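Local atomic coordinates of hydroxymethyldihydropterin pyrophosphokinase-dihydropteroate synthase, putative (Plasmodium vivax, PDB entry 5Z79), a protein that probably catalyses two successive steps of folate synthesis, pyrophosphorylation of 6-hydroxymethyl-7,8-dihydropterin and condensation of the resulting diphosphate with 4-aminobenzoate to dihydropteroate. Residues Thr10-Ile14 with Lys115-Ser119; Ser92-Glu96 with Arg168-Glu172. All blocks are in the same frame, centred on the assembly; numbering follows the deposited sequence.

Contact 1 of 2, residues Thr10-Ile14 with Lys115-Ser119; sequences TPRNI and KINES
Ile-116 reaches over the start of strand 13-21 and packs against Ile-14, CD1 of Ile-116 lying 3.7 Å from CG1 of Ile-14. Its chi1 is m and its chi2 t, which brings CD1 up to Ile-14. CG2 of Ile-116 lies 3.5 Å from Arg-12 O and 4.4 Å from Pro-11 CG. Residues 11-14 are extended and become strand at Asn-13. Residues 115-119 form an irregular loop, kinked at Ile-116 (phi/psi -108/-60) and extended again from Asn-117. The closest CA atoms are those of Asn-13 and Ile-116, 6.9 Å apart. Here the connection between helices 105-111 and 126-146 covers the start of strand 13-21, an inner strand of the antiparallel sheet of the HPPK domain. Ile-116 also touches Val-109 of helix 105-111, and Ile-14 touches Phe-110. Asn-117, chi1 m, donates from ND2 to Pro-11 O at 3.2 Å, and its OD1 lies 3.5 Å from Pro-11 CG. Asn-13 ND2 donates a hydrogen bond to Val-171 O, and Asn-13 OD1 accepts from Asn-214 ND2.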
loop_
_atom_site.group_PDB
_atom_site.type_symbol
_atom_site.label_atom_id
_atom_site.label_comp_id
_atom_site.label_asym_id
_atom_site.label_seq_id
_atom_site.Cartn_x
_atom_site.Cartn_y
_atom_site.Cartn_z
ATOM N N THR A 10 -51.770 -8.980 26.741
ATOM C CA THR A 10 -51.299 -9.330 25.337
ATOM C C THR A 10 -49.972 -8.681 24.925
ATOM O O THR A 10 -49.968 -7.601 24.300
ATOM C CB THR A 10 -52.394 -9.002 24.285
ATOM N N PRO A 11 -48.840 -9.354 25.246
ATOM C CA PRO A 11 -47.557 -8.947 24.643
ATOM C C PRO A 11 -47.426 -9.397 23.185
ATOM O O PRO A 11 -48.070 -10.382 22.758
ATOM C CB PRO A 11 -46.500 -9.637 25.526
ATOM C CG PRO A 11 -47.205 -10.776 26.206
ATOM C CD PRO A 11 -48.690 -10.521 26.145
ATOM N N ARG A 12 -46.554 -8.723 22.469
ATOM C CA ARG A 12 -46.346 -9.000 21.094
ATOM C C ARG A 12 -45.456 -10.119 20.800
ATOM O O ARG A 12 -44.605 -10.450 21.557
ATOM C CB ARG A 12 -45.637 -7.841 20.480
ATOM C CG ARG A 12 -46.232 -6.507 20.728
ATOM C CD ARG A 12 -47.318 -6.324 19.725
ATOM N NE ARG A 12 -47.427 -4.956 19.296
ATOM C CZ ARG A 12 -48.577 -4.337 19.166
ATOM N NH1 ARG A 12 -49.687 -4.969 19.455
ATOM N NH2 ARG A 12 -48.610 -3.097 18.742
ATOM N N ASN A 13 -45.595 -10.654 19.624
ATOM C CA ASN A 13 -44.738 -11.783 19.275
ATOM C C ASN A 13 -43.542 -11.297 18.465
ATOM O O ASN A 13 -43.578 -10.234 17.844
ATOM C CB ASN A 13 -45.521 -12.852 18.518
ATOM C CG ASN A 13 -46.657 -13.430 19.338
ATOM O OD1 ASN A 13 -46.474 -13.818 20.483
ATOM N ND2 ASN A 13 -47.834 -13.506 18.741
ATOM N N ILE A 14 -42.482 -12.102 18.517
ATOM C CA ILE A 14 -41.185 -11.862 17.882
ATOM C C ILE A 14 -41.051 -12.872 16.773
ATOM O O ILE A 14 -41.141 -14.042 17.029
ATOM C CB ILE A 14 -40.082 -12.154 18.900
ATOM C CG1 ILE A 14 -40.111 -11.092 20.023
ATOM C CG2 ILE A 14 -38.724 -12.312 18.236
ATOM C CD1 ILE A 14 -40.056 -9.653 19.573
ATOM N N LYS A 115 -40.808 -18.346 26.943
ATOM C CA LYS A 115 -42.132 -18.249 26.355
ATOM C C LYS A 115 -42.563 -16.799 26.301
ATOM O O LYS A 115 -42.250 -16.018 27.198
ATOM C CB LYS A 115 -43.128 -19.061 27.219
ATOM C CG LYS A 115 -44.429 -19.410 26.520
ATOM C CD LYS A 115 -45.383 -20.109 27.468
ATOM C CE LYS A 115 -46.161 -19.124 28.340
ATOM N NZ LYS A 115 -46.789 -19.803 29.522
ATOM N N ILE A 116 -43.284 -16.441 25.251
ATOM C CA ILE A 116 -43.921 -15.135 25.211
ATOM C C ILE A 116 -45.445 -15.298 25.386
ATOM O O ILE A 116 -46.016 -14.743 26.306
ATOM C CB ILE A 116 -43.556 -14.370 23.913
ATOM C CG1 ILE A 116 -42.086 -13.909 23.956
ATOM C CG2 ILE A 116 -44.479 -13.159 23.744
ATOM C CD1 ILE A 116 -41.598 -13.124 22.744
ATOM N N ASN A 117 -46.054 -16.035 24.455
ATOM C CA ASN A 117 -47.454 -16.447 24.445
ATOM C C ASN A 117 -47.518 -17.930 24.120
ATOM O O ASN A 117 -46.633 -18.445 23.452
ATOM C CB ASN A 117 -48.227 -15.740 23.333
ATOM C CG ASN A 117 -48.370 -14.251 23.557
ATOM O OD1 ASN A 117 -48.226 -13.769 24.678
ATOM N ND2 ASN A 117 -48.674 -13.510 22.485
ATOM N N GLU A 118 -48.588 -18.600 24.545
ATOM C CA GLU A 118 -48.784 -20.045 24.287
ATOM C C GLU A 118 -49.064 -20.229 22.800
ATOM O O GLU A 118 -49.719 -19.377 22.182
ATOM C CB GLU A 118 -49.986 -20.559 25.070
ATOM C CG GLU A 118 -49.913 -20.340 26.569
ATOM C CD GLU A 118 -49.068 -21.403 27.248
ATOM O OE1 GLU A 118 -48.253 -22.060 26.561
ATOM O OE2 GLU A 118 -49.236 -21.606 28.475
ATOM N N SER A 119 -48.585 -21.309 22.204
ATOM C CA SER A 119 -48.852 -21.490 20.787
ATOM C C SER A 119 -50.299 -21.844 20.559
ATOM O O SER A 119 -50.735 -22.895 20.998
ATOM C CB SER A 119 -47.964 -22.582 20.175
ATOM O OG SER A 119 -48.209 -22.697 18.780
#

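Contact 2 of 2, residues Ser92-Glu96 with Arg168-Glu172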
loop_
_atom_site.group_PDB
_atom_site.type_symbol
_atom_site.label_atom_id
_atom_site.label_comp_id
_atom_site.label_asym_id
_atom_site.label_seq_id
_atom_site.Cartn_x
_atom_site.Cartn_y
_atom_site.Cartn_z
ATOM N N SER A 92 -53.315 -1.296 7.110
ATOM C CA SER A 92 -53.306 -2.259 8.205
ATOM C C SER A 92 -54.392 -1.870 9.152
ATOM O O SER A 92 -54.599 -0.712 9.379
ATOM C CB SER A 92 -51.972 -2.191 8.958
ATOM O OG SER A 92 -51.905 -3.124 10.023
ATOM N N ARG A 93 -55.070 -2.841 9.725
ATOM C CA ARG A 93 -56.027 -2.577 10.777
ATOM C C ARG A 93 -55.363 -2.197 12.046
ATOM O O ARG A 93 -55.977 -1.623 12.926
ATOM C CB ARG A 93 -56.843 -3.798 11.069
ATOM C CG ARG A 93 -57.976 -3.963 10.102
ATOM C CD ARG A 93 -58.635 -5.265 10.418
ATOM N NE ARG A 93 -59.603 -5.593 9.402
ATOM C CZ ARG A 93 -60.888 -5.310 9.468
ATOM N NH1 ARG A 93 -61.392 -4.673 10.519
ATOM N NH2 ARG A 93 -61.667 -5.688 8.473
ATOM N N TYR A 94 -54.102 -2.525 12.158
ATOM C CA TYR A 94 -53.362 -2.167 13.335
ATOM C C TYR A 94 -52.478 -0.987 12.974
ATOM O O TYR A 94 -52.314 -0.667 11.807
ATOM C CB TYR A 94 -52.538 -3.354 13.802
ATOM C CG TYR A 94 -53.363 -4.561 14.204
ATOM C CD1 TYR A 94 -54.252 -5.174 13.316
ATOM C CD2 TYR A 94 -53.219 -5.113 15.457
ATOM C CE1 TYR A 94 -54.975 -6.290 13.682
ATOM C CE2 TYR A 94 -53.940 -6.230 15.834
ATOM C CZ TYR A 94 -54.810 -6.812 14.944
ATOM O OH TYR A 94 -55.512 -7.912 15.361
ATOM N N GLU A 95 -51.976 -0.297 13.988
ATOM C CA GLU A 95 -51.006 0.751 13.760
ATOM C C GLU A 95 -50.040 0.904 14.954
ATOM O O GLU A 95 -50.471 1.012 16.123
ATOM C CB GLU A 95 -51.714 2.070 13.402
ATOM C CG GLU A 95 -50.808 3.013 12.625
ATOM C CD GLU A 95 -51.464 3.660 11.395
ATOM O OE1 GLU A 95 -52.314 4.584 11.615
ATOM O OE2 GLU A 95 -51.100 3.282 10.220
ATOM N N GLU A 96 -48.738 0.861 14.637
ATOM C CA GLU A 96 -47.662 1.129 15.620
ATOM C C GLU A 96 -47.418 2.648 15.721
ATOM O O GLU A 96 -47.621 3.403 14.743
ATOM C CB GLU A 96 -46.312 0.430 15.260
ATOM C CG GLU A 96 -46.316 -1.087 15.060
ATOM C CD GLU A 96 -46.727 -1.845 16.320
ATOM O OE1 GLU A 96 -47.009 -1.188 17.374
ATOM O OE2 GLU A 96 -46.820 -3.112 16.297
ATOM N N ARG A 168 -41.102 -7.325 15.824
ATOM C CA ARG A 168 -42.061 -7.348 16.962
ATOM C C ARG A 168 -43.464 -7.280 16.375
ATOM O O ARG A 168 -43.836 -6.272 15.797
ATOM C CB ARG A 168 -41.835 -6.129 17.848
ATOM C CG ARG A 168 -42.522 -6.196 19.210
ATOM C CD ARG A 168 -42.519 -4.821 19.901
ATOM N NE ARG A 168 -43.250 -3.844 19.092
ATOM C CZ ARG A 168 -43.102 -2.520 19.142
ATOM N NH1 ARG A 168 -42.242 -1.960 19.991
ATOM N NH2 ARG A 168 -43.819 -1.747 18.319
ATOM N N THR A 169 -44.238 -8.342 16.478
ATOM C CA THR A 169 -45.378 -8.475 15.595
ATOM C C THR A 169 -46.673 -8.590 16.366
ATOM O O THR A 169 -46.702 -9.100 17.470
ATOM C CB THR A 169 -45.213 -9.696 14.681
ATOM O OG1 THR A 169 -46.085 -9.599 13.561
ATOM C CG2 THR A 169 -45.513 -10.959 15.425
ATOM N N PHE A 170 -47.743 -8.105 15.745
ATOM C CA PHE A 170 -49.069 -8.168 16.291
ATOM C C PHE A 170 -49.880 -9.259 15.619
ATOM O O PHE A 170 -51.103 -9.319 15.785
ATOM C CB PHE A 170 -49.756 -6.822 16.138
ATOM C CG PHE A 170 -49.685 -6.267 14.773
ATOM C CD1 PHE A 170 -50.354 -6.867 13.729
ATOM C CD2 PHE A 170 -48.939 -5.126 14.519
ATOM C CE1 PHE A 170 -50.282 -6.333 12.437
ATOM C CE2 PHE A 170 -48.855 -4.579 13.237
ATOM C CZ PHE A 170 -49.533 -5.181 12.188
ATOM N N VAL A 171 -49.214 -10.133 14.868
ATOM C CA VAL A 171 -49.880 -11.308 14.318
ATOM C C VAL A 171 -49.846 -12.380 15.372
ATOM O O VAL A 171 -48.827 -12.575 16.020
ATOM C CB VAL A 171 -49.208 -11.854 13.062
ATOM C CG1 VAL A 171 -50.003 -13.044 12.534
ATOM C CG2 VAL A 171 -49.097 -10.775 12.007
ATOM N N GLU A 172 -50.961 -13.074 15.545
ATOM C CA GLU A 172 -51.122 -13.930 16.699
ATOM C C GLU A 172 -50.609 -15.345 16.493
ATOM O O GLU A 172 -50.433 -16.072 17.461
ATOM C CB GLU A 172 -52.585 -13.973 17.092
ATOM C CG GLU A 172 -53.239 -12.588 17.320
ATOM C CD GLU A 172 -54.688 -12.674 17.819
ATOM O OE1 GLU A 172 -55.087 -13.748 18.340
ATOM O OE2 GLU A 172 -55.423 -11.667 17.676
HETATM O O HOH W 1 -45.512 -5.036 17.357
#
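Arg-168, at the end of strand 160-169, leaves the strand sideways, and its guanidinium comes up to the loop 92-96. Its NH2 forms a salt bridge with Glu-96 OE1 at 3.4 Å. The same OE1 also pairs with Arg-12. A water joins the two segments: it donates to Glu-96 OE2 and Arg-168 O, both at 2.6 Å, and accepts from Arg-168 NE at 3.1 Å. Thr-169 points away from the loop. Phe-170 has the largest covered area of the ten residues, 109 Å². Its ring stacks offset on that of Tyr-94, with centroids 4.6 Å apart and planes at 9°. Tyr-94 CB sits over the Phe-170 face, 3.8 Å from the centroid, in a CH-pi contact. Glu-96 OE2 meets the Phe-170 edge, 3.4 Å from CD2. Val-171 points away. The contact fastens the surface loop before helix 105-111 onto strand 160-169, which lies between strands 13-21 and 43-54 in the antiparallel sheet of the HPPK domain; Thr-169 and Val-171 pack against helix 174-188.

Overall arrangement
Contacts 1 and 2 have centres 13 Å apart and meet at the same end of one antiparallel sheet, where strands 13-21 and 160-169 are neighbours. Asn-13 O lies 2.4 Å from Thr-169 N, a probable hydrogen bond between these strands. Arg-12 NH2 forms a salt bridge with Glu-96 OE1 at 2.8 Å, and Arg-12 CB packs 3.7 Å from Arg-168 CG. The segments alternate along the chain. Loops 92-96 and 115-119, before and after helix 105-111, are each held to one of these two strands. The ATP analogue APC is about 14 Å from the Ile-14 side chain. Neither contact lines the APC or pterine pocket; Phe-160 of the pterine pocket begins strand 160-169, at the far end from contact 2.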